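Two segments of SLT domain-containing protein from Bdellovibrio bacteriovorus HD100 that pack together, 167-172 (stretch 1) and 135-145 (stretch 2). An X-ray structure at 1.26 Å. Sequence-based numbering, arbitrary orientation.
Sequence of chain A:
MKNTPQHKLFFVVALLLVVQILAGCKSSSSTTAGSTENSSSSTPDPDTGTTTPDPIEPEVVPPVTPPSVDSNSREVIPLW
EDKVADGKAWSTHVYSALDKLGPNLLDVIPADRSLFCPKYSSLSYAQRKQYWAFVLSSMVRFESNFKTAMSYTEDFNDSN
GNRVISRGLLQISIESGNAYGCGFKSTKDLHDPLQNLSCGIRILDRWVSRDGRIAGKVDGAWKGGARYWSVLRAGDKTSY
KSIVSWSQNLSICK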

ATOM      1  N   ARG A 167      -4.020   9.705  -8.771  1.00 14.23           N
ATOM      2  CA  ARG A 167      -5.417   9.806  -8.336  1.00 14.94           C
ATOM      3  C   ARG A 167      -5.740   8.942  -7.115  1.00 14.39           C
ATOM      4  O   ARG A 167      -5.267   7.800  -6.949  1.00 14.40           O
ATOM      5  CB  ARG A 167      -6.360   9.412  -9.484  1.00 15.03           C
ATOM      6  CG  ARG A 167      -6.268  10.292 -10.727  1.00 15.77           C
ATOM      7  CD  ARG A 167      -7.167   9.842 -11.850  1.00 16.21           C
ATOM      8  NE  ARG A 167      -7.115  10.673 -13.034  1.00 19.70           N
ATOM      9  CZ  ARG A 167      -7.702  11.833 -13.249  1.00 20.96           C
ATOM     10  NH1 ARG A 167      -8.517  12.328 -12.325  1.00 22.94           N
ATOM     11  NH2 ARG A 167      -7.493  12.469 -14.409  1.00 23.03           N
ATOM     12  N   GLY A 168      -6.660   9.483  -6.291  1.00 14.46           N
ATOM     13  CA  GLY A 168      -7.307   8.676  -5.245  1.00 13.97           C
ATOM     14  C   GLY A 168      -6.428   8.386  -4.026  1.00 13.06           C
ATOM     15  O   GLY A 168      -5.369   8.999  -3.807  1.00 14.31           O
ATOM     16  N   LEU A 169      -6.890   7.411  -3.237  1.00 13.67           N
ATOM     17  CA  LEU A 169      -6.356   7.169  -1.883  1.00 13.36           C
ATOM     18  C   LEU A 169      -4.834   6.925  -1.897  1.00 12.44           C
ATOM     19  O   LEU A 169      -4.107   7.416  -1.001  1.00 13.73           O
ATOM     20  CB  LEU A 169      -7.090   6.002  -1.211  1.00 13.41           C
ATOM     21  CG  LEU A 169      -8.550   6.236  -0.831  1.00 14.14           C
ATOM     22  CD1 LEU A 169      -9.099   4.975  -0.181  1.00 14.34           C
ATOM     23  CD2 LEU A 169      -8.713   7.464   0.069  1.00 14.84           C
ATOM     24  N   LEU A 170      -4.353   6.082  -2.841  1.00 12.40           N
ATOM     25  CA  LEU A 170      -2.922   5.681  -2.928  1.00 12.37           C
ATOM     26  C   LEU A 170      -2.176   6.394  -4.081  1.00 12.67           C
ATOM     27  O   LEU A 170      -1.029   6.060  -4.384  1.00 13.50           O
ATOM     28  CB  LEU A 170      -2.844   4.147  -3.070  1.00 11.78           C
ATOM     29  CG  LEU A 170      -3.222   3.346  -1.820  1.00 13.03           C
ATOM     30  CD1 LEU A 170      -3.424   1.878  -2.158  1.00 14.80           C
ATOM     31  CD2 LEU A 170      -2.186   3.524  -0.721  1.00 14.41           C
ATOM     32  N   GLN A 171      -2.812   7.394  -4.708  1.00 12.87           N
ATOM     33  CA  GLN A 171      -2.149   8.220  -5.735  1.00 13.16           C
ATOM     34  C   GLN A 171      -1.572   7.305  -6.853  1.00 14.19           C
ATOM     35  O   GLN A 171      -0.389   7.364  -7.215  1.00 15.92           O
ATOM     36  CB  GLN A 171      -1.149   9.196  -5.104  1.00 14.10           C
ATOM     37  CG  GLN A 171      -1.873  10.301  -4.298  1.00 14.75           C
ATOM     38  CD  GLN A 171      -2.600  11.280  -5.201  1.00 14.56           C
ATOM     39  OE1 GLN A 171      -1.980  12.167  -5.801  1.00 16.87           O
ATOM     40  NE2 GLN A 171      -3.914  11.127  -5.326  1.00 15.33           N
ATOM     41  N   ILE A 172      -2.474   6.501  -7.426  1.00 13.56           N
ATOM     42  CA  ILE A 172      -2.203   5.594  -8.553  1.00 13.74           C
ATOM     43  C   ILE A 172      -2.616   6.316  -9.833  1.00 14.61           C
ATOM     44  O   ILE A 172      -3.525   7.150  -9.825  1.00 16.39           O
ATOM     45  CB  ILE A 172      -2.936   4.247  -8.355  1.00 15.44           C
ATOM     46  CG1 ILE A 172      -2.386   3.534  -7.093  1.00 16.83           C
ATOM     47  CG2 ILE A 172      -2.872   3.352  -9.605  1.00 15.74           C
ATOM     48  CD1 ILE A 172      -3.226   2.364  -6.599  1.00 17.51           C
TER
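Stretch 2 (135-145) VLSSMVRFESN

What shape does each segment bring to the contact? Stretch 1 is a tight turn: Gly168 to Gln171 form a type I beta turn, closed by Gln171 N to Gly168 O at 3.2 Å. Flanking the turn in sequence, Arg167 and Ile172 pair through two backbone hydrogen bonds, Arg167 N to Ile172 O at 2.8 Å and Ile172 N to Arg167 O at 3.1 Å, and neither residue touches the other segment. Stretch 2 is helical from its first residue, continuing a helix that starts earlier in the chain, and by Asn145 the backbone has left helical geometry with a positive phi. The turn lies against one side of this helix, with Leu169 nearest Ser144 and Leu170 nearest Val140, their CA atoms 5.4 Å apart in each pair, so the step from Leu169 to Leu170 runs back along the helix, toward its earlier residues.

How does the start of the turn meet the helix? Gly168 has a positive phi of 75°, a conformation that favours glycine, and it makes its contact through the backbone: its O lies 3.7 Å from Ser144 CB. That same oxygen also accepts a hydrogen bond from Gln171 NE2 at 3.0 Å, so the glutamine side chain folds back onto the turn's first residue.

What fixes Leu169 in place? Its carbonyl is the polar anchor of the contact. Ser144 OG donates a hydrogen bond to Leu169 O at 2.8 Å, the only one between the two segments, and the serine's p rotamer places the hydroxyl for it. The same oxygen sits 3.7 Å from Val140 CA and 3.7 Å from Glu143 CB, close against the helix surface. The side chain adds a looser apolar contact, Leu169 CB to Val140 CG2 at 4.1 Å.

Why does Leu170 bury more surface here than its neighbours, although its CA-to-CB bond points away from the helix? The end of the side chain comes nearer, and its two methyls reach the helix. Leu170 CD2 packs 3.6 Å from Val140 CG2 and 3.9 Å from Met139 CB, while Leu170 CD1 reaches back to Leu136 CD2 at 4.1 Å. The leucine thus spans more than one turn of the helix and gives the contact its apolar centre.

Where does the contact end? At Gln171, whose CA-to-CB bond points toward the helix, it closes on Glu143. Gln171 CG lies 3.5 Å from Glu143 O, and Gln171 CB lies 3.5 Å from Glu143 OE1; these are packing contacts between carbon and oxygen. Altogether the two segments bury 382 Å², counting both sides.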

ATOM      1  N   VAL A 135      -0.761  -1.181   7.341  1.00 11.62           N
ATOM      2  CA  VAL A 135       0.298  -0.532   6.539  1.00 11.38           C
ATOM      3  C   VAL A 135      -0.309   0.237   5.345  1.00 11.25           C
ATOM      4  O   VAL A 135       0.060   1.398   5.074  1.00 12.25           O
ATOM      5  CB  VAL A 135       1.382  -1.526   6.092  1.00 12.66           C
ATOM      6  CG1 VAL A 135       2.343  -0.902   5.086  1.00 14.84           C
ATOM      7  CG2 VAL A 135       2.146  -2.061   7.304  1.00 13.46           C
ATOM      8  N   LEU A 136      -1.274  -0.383   4.636  1.00 11.58           N
ATOM      9  CA  LEU A 136      -1.959   0.340   3.558  1.00 11.62           C
ATOM     10  C   LEU A 136      -2.586   1.644   4.082  1.00 11.73           C
ATOM     11  O   LEU A 136      -2.499   2.706   3.395  1.00 12.03           O
ATOM     12  CB  LEU A 136      -3.039  -0.552   2.916  1.00 12.86           C
ATOM     13  CG  LEU A 136      -2.577  -1.577   1.904  1.00 15.09           C
ATOM     14  CD1 LEU A 136      -3.679  -2.597   1.641  1.00 16.77           C
ATOM     15  CD2 LEU A 136      -2.159  -0.909   0.585  1.00 15.27           C
ATOM     16  N   SER A 137      -3.208   1.632   5.281  1.00 11.55           N
ATOM     17  CA  SER A 137      -3.847   2.849   5.847  1.00 12.10           C
ATOM     18  C   SER A 137      -2.791   3.922   6.138  1.00 12.46           C
ATOM     19  O   SER A 137      -3.094   5.134   6.014  1.00 13.12           O
ATOM     20  CB  SER A 137      -4.735   2.530   7.045  1.00 12.31           C
ATOM     21  OG  SER A 137      -4.002   2.279   8.253  1.00 12.21           O
ATOM     22  N   SER A 138      -1.571   3.521   6.549  1.00 12.08           N
ATOM     23  CA  SER A 138      -0.485   4.469   6.801  1.00 12.46           C
ATOM     24  C   SER A 138       0.008   5.101   5.490  1.00 12.65           C
ATOM     25  O   SER A 138       0.390   6.293   5.448  1.00 13.31           O
ATOM     26  CB  SER A 138       0.638   3.884   7.650  1.00 13.02           C
ATOM     27  OG  SER A 138       1.434   2.944   6.964  1.00 14.00           O
ATOM     28  N   MET A 139       0.046   4.298   4.410  1.00 11.96           N
ATOM     29  CA  MET A 139       0.406   4.840   3.081  1.00 12.37           C
ATOM     30  C   MET A 139      -0.662   5.854   2.608  1.00 13.20           C
ATOM     31  O   MET A 139      -0.316   6.931   2.069  1.00 14.28           O
ATOM     32  CB  MET A 139       0.584   3.690   2.081  1.00 13.40           C
ATOM     33  CG  MET A 139       1.739   2.744   2.448  1.00 13.52           C
ATOM     34  SD  MET A 139       1.634   1.116   1.590  1.00 14.22           S
ATOM     35  CE  MET A 139       1.703   1.662  -0.119  1.00 16.68           C
ATOM     36  N   VAL A 140      -1.946   5.511   2.783  1.00 12.63           N
ATOM     37  CA  VAL A 140      -3.061   6.443   2.438  1.00 12.52           C
ATOM     38  C   VAL A 140      -2.912   7.767   3.214  1.00 13.26           C
ATOM     39  O   VAL A 140      -3.115   8.849   2.624  1.00 14.42           O
ATOM     40  CB  VAL A 140      -4.419   5.759   2.672  1.00 12.80           C
ATOM     41  CG1 VAL A 140      -5.563   6.779   2.574  1.00 14.31           C
ATOM     42  CG2 VAL A 140      -4.643   4.570   1.718  1.00 13.20           C
ATOM     43  N   ARG A 141      -2.576   7.689   4.507  1.00 13.03           N
ATOM     44  CA  ARG A 141      -2.428   8.909   5.336  1.00 13.72           C
ATOM     45  C   ARG A 141      -1.487   9.898   4.633  1.00 15.10           C
ATOM     46  O   ARG A 141      -1.801  11.098   4.549  1.00 17.33           O
ATOM     47  CB  ARG A 141      -1.874   8.580   6.736  1.00 16.83           C
ATOM     48  CG  ARG A 141      -1.342   9.758   7.557  1.00 20.51           C
ATOM     49  CD  ARG A 141      -2.302  10.875   7.876  1.00 21.63           C
ATOM     50  NE  ARG A 141      -1.582  11.962   8.563  1.00 25.87           N
ATOM     51  CZ  ARG A 141      -0.984  12.989   7.964  1.00 26.74           C
ATOM     52  NH1 ARG A 141      -0.955  13.067   6.638  1.00 28.83           N
ATOM     53  NH2 ARG A 141      -0.430  13.937   8.718  1.00 36.86           N
ATOM     54  N   PHE A 142      -0.344   9.405   4.130  1.00 14.41           N
ATOM     55  CA  PHE A 142       0.690  10.317   3.565  1.00 15.83           C
ATOM     56  C   PHE A 142       0.513  10.599   2.066  1.00 17.36           C
ATOM     57  O   PHE A 142       1.019  11.634   1.600  1.00 22.98           O
ATOM     58  CB  PHE A 142       2.114   9.848   3.926  1.00 16.14           C
ATOM     59  CG  PHE A 142       2.410  10.010   5.398  1.00 16.61           C
ATOM     60  CD1 PHE A 142       2.538  11.282   5.965  1.00 17.94           C
ATOM     61  CD2 PHE A 142       2.402   8.917   6.250  1.00 15.96           C
ATOM     62  CE1 PHE A 142       2.748  11.423   7.328  1.00 20.55           C
ATOM     63  CE2 PHE A 142       2.619   9.061   7.605  1.00 17.49           C
ATOM     64  CZ  PHE A 142       2.764  10.324   8.146  1.00 19.65           C
ATOM     65  N   GLU A 143      -0.144   9.692   1.306  1.00 14.09           N
ATOM     66  CA  GLU A 143      -0.382   9.970  -0.121  1.00 15.69           C
ATOM     67  C   GLU A 143      -1.537  10.972  -0.326  1.00 15.22           C
ATOM     68  O   GLU A 143      -1.439  11.837  -1.198  1.00 16.45           O
ATOM     69  CB  GLU A 143      -0.625   8.667  -0.897  1.00 15.34           C
ATOM     70  CG  GLU A 143       0.598   7.790  -1.060  1.00 15.67           C
ATOM     71  CD  GLU A 143       1.665   8.368  -1.967  1.00 17.34           C
ATOM     72  OE1 GLU A 143       1.387   9.401  -2.670  1.00 18.93           O
ATOM     73  OE2 GLU A 143       2.768   7.749  -2.067  1.00 19.51           O
ATOM     74  N   SER A 144      -2.651  10.771   0.385  1.00 15.61           N
ATOM     75  CA  SER A 144      -3.906  11.573   0.171  1.00 16.55           C
ATOM     76  C   SER A 144      -4.582  12.127   1.443  1.00 17.42           C
ATOM     77  O   SER A 144      -5.631  12.756   1.319  1.00 18.45           O
ATOM     78  CB  SER A 144      -4.924  10.718  -0.554  1.00 16.61           C
ATOM     79  OG  SER A 144      -5.348   9.632   0.263  1.00 15.76           O
ATOM     80  N   ASN A 145      -4.089  11.799   2.635  1.00 17.15           N
ATOM     81  CA  ASN A 145      -4.780  12.168   3.880  1.00 17.36           C
ATOM     82  C   ASN A 145      -6.249  11.712   3.803  1.00 16.29           C
ATOM     83  O   ASN A 145      -7.151  12.424   4.296  1.00 19.09           O
ATOM     84  CB  ASN A 145      -4.667  13.657   4.264  1.00 21.63           C
ATOM     85  CG  ASN A 145      -4.887  13.875   5.749  1.00 27.56           C
ATOM     86  OD1 ASN A 145      -4.744  12.960   6.563  1.00 29.57           O
ATOM     87  ND2 ASN A 145      -5.253  15.096   6.116  1.00 34.58           N
TER